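Local coordinates for protein NAD-dependent epimerase/dehydratase (Methylobacillus flagellatus KT, PDB 3GPI) that is of unproven function but probably binds NAD through a Rossmann-type domain and belongs to the epimerase/dehydratase family, at residues I262-D265 / Y266-Y270. Sequence-based numbering, arbitrary orientation.
With EDO (1,2-ethanediol), chain B.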
ATOM      1  N   ILE A 262     -13.147   4.926  -2.901  1.00 13.72           N
ATOM      2  CA  ILE A 262     -14.004   5.245  -1.751  1.00 14.50           C
ATOM      3  C   ILE A 262     -13.704   6.675  -1.290  1.00 15.02           C
ATOM      4  O   ILE A 262     -14.615   7.430  -0.960  1.00 17.04           O
ATOM      5  CB  ILE A 262     -13.739   4.282  -0.585  1.00 14.52           C
ATOM      6  CG1 ILE A 262     -14.022   2.831  -1.010  1.00 16.64           C
ATOM      7  CG2 ILE A 262     -14.593   4.634   0.661  1.00 17.03           C
ATOM      8  CD1 ILE A 262     -13.451   1.823  -0.035  1.00 18.80           C
ATOM      9  N   TYR A 263     -12.416   7.031  -1.254  1.00 14.35           N
ATOM     10  CA  TYR A 263     -11.952   8.332  -0.799  1.00 15.21           C
ATOM     11  C   TYR A 263     -11.133   8.918  -1.910  1.00 15.18           C
ATOM     12  O   TYR A 263      -9.906   8.759  -1.937  1.00 14.58           O
ATOM     13  CB  TYR A 263     -11.105   8.190   0.467  1.00 14.72           C
ATOM     14  CG  TYR A 263     -11.825   7.501   1.574  1.00 14.90           C
ATOM     15  CD1 TYR A 263     -12.800   8.185   2.316  1.00 16.21           C
ATOM     16  CD2 TYR A 263     -11.548   6.184   1.889  1.00 14.43           C
ATOM     17  CE1 TYR A 263     -13.468   7.556   3.361  1.00 16.86           C
ATOM     18  CE2 TYR A 263     -12.234   5.534   2.918  1.00 17.89           C
ATOM     19  CZ  TYR A 263     -13.174   6.233   3.650  1.00 18.22           C
ATOM     20  OH  TYR A 263     -13.816   5.552   4.669  1.00 24.18           O
ATOM     21  N   PRO A 264     -11.791   9.597  -2.858  1.00 14.83           N
ATOM     22  CA  PRO A 264     -11.095  10.057  -4.077  1.00 14.89           C
ATOM     23  C   PRO A 264      -9.953  11.026  -3.774  1.00 14.72           C
ATOM     24  O   PRO A 264      -9.041  11.138  -4.567  1.00 14.95           O
ATOM     25  CB  PRO A 264     -12.211  10.687  -4.924  1.00 15.98           C
ATOM     26  CG  PRO A 264     -13.492  10.199  -4.354  1.00 19.59           C
ATOM     27  CD  PRO A 264     -13.252   9.827  -2.919  1.00 14.95           C
ATOM     28  N   ASP A 265     -10.018  11.735  -2.647  1.00 14.83           N
ATOM     29  CA  ASP A 265      -9.007  12.738  -2.335  1.00 15.26           C
ATOM     30  C   ASP A 265      -8.964  12.926  -0.820  1.00 14.40           C
ATOM     31  O   ASP A 265      -9.791  12.361  -0.077  1.00 14.74           O
ATOM     32  CB  ASP A 265      -9.327  14.042  -3.065  1.00 16.38           C
ATOM     33  CG  ASP A 265     -10.739  14.476  -2.821  1.00 18.71           C
ATOM     34  OD1 ASP A 265     -11.079  14.677  -1.655  1.00 22.33           O
ATOM     35  OD2 ASP A 265     -11.535  14.507  -3.785  1.00 22.97           O
ATOM     36  N   TYR A 266      -8.017  13.738  -0.355  1.00 12.96           N
ATOM     37  CA  TYR A 266      -7.767  13.938   1.063  1.00 12.55           C
ATOM     38  C   TYR A 266      -8.972  14.560   1.792  1.00 13.46           C
ATOM     39  O   TYR A 266      -9.144  14.337   2.985  1.00 14.01           O
ATOM     40  CB  TYR A 266      -6.509  14.826   1.227  1.00 13.42           C
ATOM     41  CG  TYR A 266      -6.769  16.272   0.818  1.00 12.61           C
ATOM     42  CD1 TYR A 266      -7.039  17.230   1.789  1.00 12.91           C
ATOM     43  CD2 TYR A 266      -6.711  16.670  -0.527  1.00 13.26           C
ATOM     44  CE1 TYR A 266      -7.267  18.558   1.453  1.00 15.08           C
ATOM     45  CE2 TYR A 266      -6.959  18.007  -0.891  1.00 12.72           C
ATOM     46  CZ  TYR A 266      -7.201  18.938   0.116  1.00 13.24           C
ATOM     47  OH  TYR A 266      -7.418  20.258  -0.229  1.00 15.09           O
ATOM     48  N   VAL A 267      -9.765  15.336   1.072  1.00 14.32           N
ATOM     49  CA  VAL A 267     -10.962  15.977   1.680  1.00 15.23           C
ATOM     50  C   VAL A 267     -11.930  14.908   2.196  1.00 16.39           C
ATOM     51  O   VAL A 267     -12.389  14.974   3.349  1.00 17.41           O
ATOM     52  CB  VAL A 267     -11.658  16.906   0.688  1.00 15.70           C
ATOM     53  CG1 VAL A 267     -12.988  17.448   1.223  1.00 18.13           C
ATOM     54  CG2 VAL A 267     -10.733  18.104   0.358  1.00 16.97           C
ATOM     55  N   SER A 268     -12.178  13.889   1.368  1.00 16.35           N
ATOM     56  CA  SER A 268     -13.029  12.758   1.735  0.50 16.93           C
ATOM     57  C   SER A 268     -12.416  11.890   2.835  1.00 16.85           C
ATOM     58  O   SER A 268     -13.050  11.553   3.850  1.00 17.26           O
ATOM     59  CB  SER A 268     -13.280  11.909   0.484  0.50 16.89           C
ATOM     60  OG  SER A 268     -13.986  12.693  -0.454  0.50 21.70           O
ATOM     61  N   GLY A 269     -11.165  11.474   2.627  1.00 14.94           N
ATOM     62  CA  GLY A 269     -10.516  10.581   3.539  1.00 15.13           C
ATOM     63  C   GLY A 269     -10.256  11.200   4.901  1.00 15.58           C
ATOM     64  O   GLY A 269     -10.593  10.603   5.936  1.00 16.38           O
ATOM     65  N   TYR A 270      -9.623  12.366   4.917  1.00 15.24           N
ATOM     66  CA  TYR A 270      -9.394  13.002   6.201  1.00 15.93           C
ATOM     67  C   TYR A 270     -10.683  13.521   6.815  1.00 17.23           C
ATOM     68  O   TYR A 270     -10.811  13.485   8.032  1.00 18.10           O
ATOM     69  CB  TYR A 270      -8.311  14.073   6.113  1.00 15.71           C
ATOM     70  CG  TYR A 270      -6.925  13.496   6.093  1.00 14.25           C
ATOM     71  CD1 TYR A 270      -6.389  12.898   7.222  1.00 14.57           C
ATOM     72  CD2 TYR A 270      -6.151  13.523   4.941  1.00 13.92           C
ATOM     73  CE1 TYR A 270      -5.115  12.338   7.239  1.00 15.55           C
ATOM     74  CE2 TYR A 270      -4.847  12.976   4.935  1.00 13.49           C
ATOM     75  CZ  TYR A 270      -4.342  12.390   6.078  1.00 13.15           C
ATOM     76  OH  TYR A 270      -3.101  11.838   6.071  1.00 14.28           O
TER
HETATM   77  C1  EDO B 285      -0.432  11.542   3.884  1.00 25.61           C
HETATM   78  O1  EDO B 285      -1.772  11.881   3.767  1.00 15.92           O
HETATM   79  C2  EDO B 285       0.154  12.302   2.743  1.00 26.08           C
HETATM   80  O2  EDO B 285       0.974  13.267   3.341  1.00 23.92           O
HETATM   81  O   HOH W   1     -14.208  15.547  -1.813  1.00 41.77           O
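D265 is the N-cap of helix 266-277, its carboxylate accepting from the amides of V267 and S268, a worked example of how a chain enters a helix. With CG lodged between its backbone N and carbonyl carbon (chi1 52°), D265 swings OD1 over the helix start, where it accepts two weak bonds, from S268 N at 3.3 Å and, more bent, from V267 N at 3.1 Å. The backbone carbonyl of the same residue takes the next amide: D265 O receives G269 N in a nearly straight bond (173°) lying in the carbonyl plane, the first i to i+4 link of the helix, and a weak one from S268 N.

The tight side lies where the Y263 ring, stacked with H186, leans obliquely on the backbone of G269, CD1 reaching CA at 3.5 Å. A serine in place of Y263 would probably leave the G269 backbone uncovered on this side and deprive H186 of its stacking partner. Y266 meets W226 edge-to-face and Y270 touches W226 and L227, joining helix 266-277 to helix 220-230.

The other side is looser and wet: there a water donates to D265 OD1 at 3.3 Å.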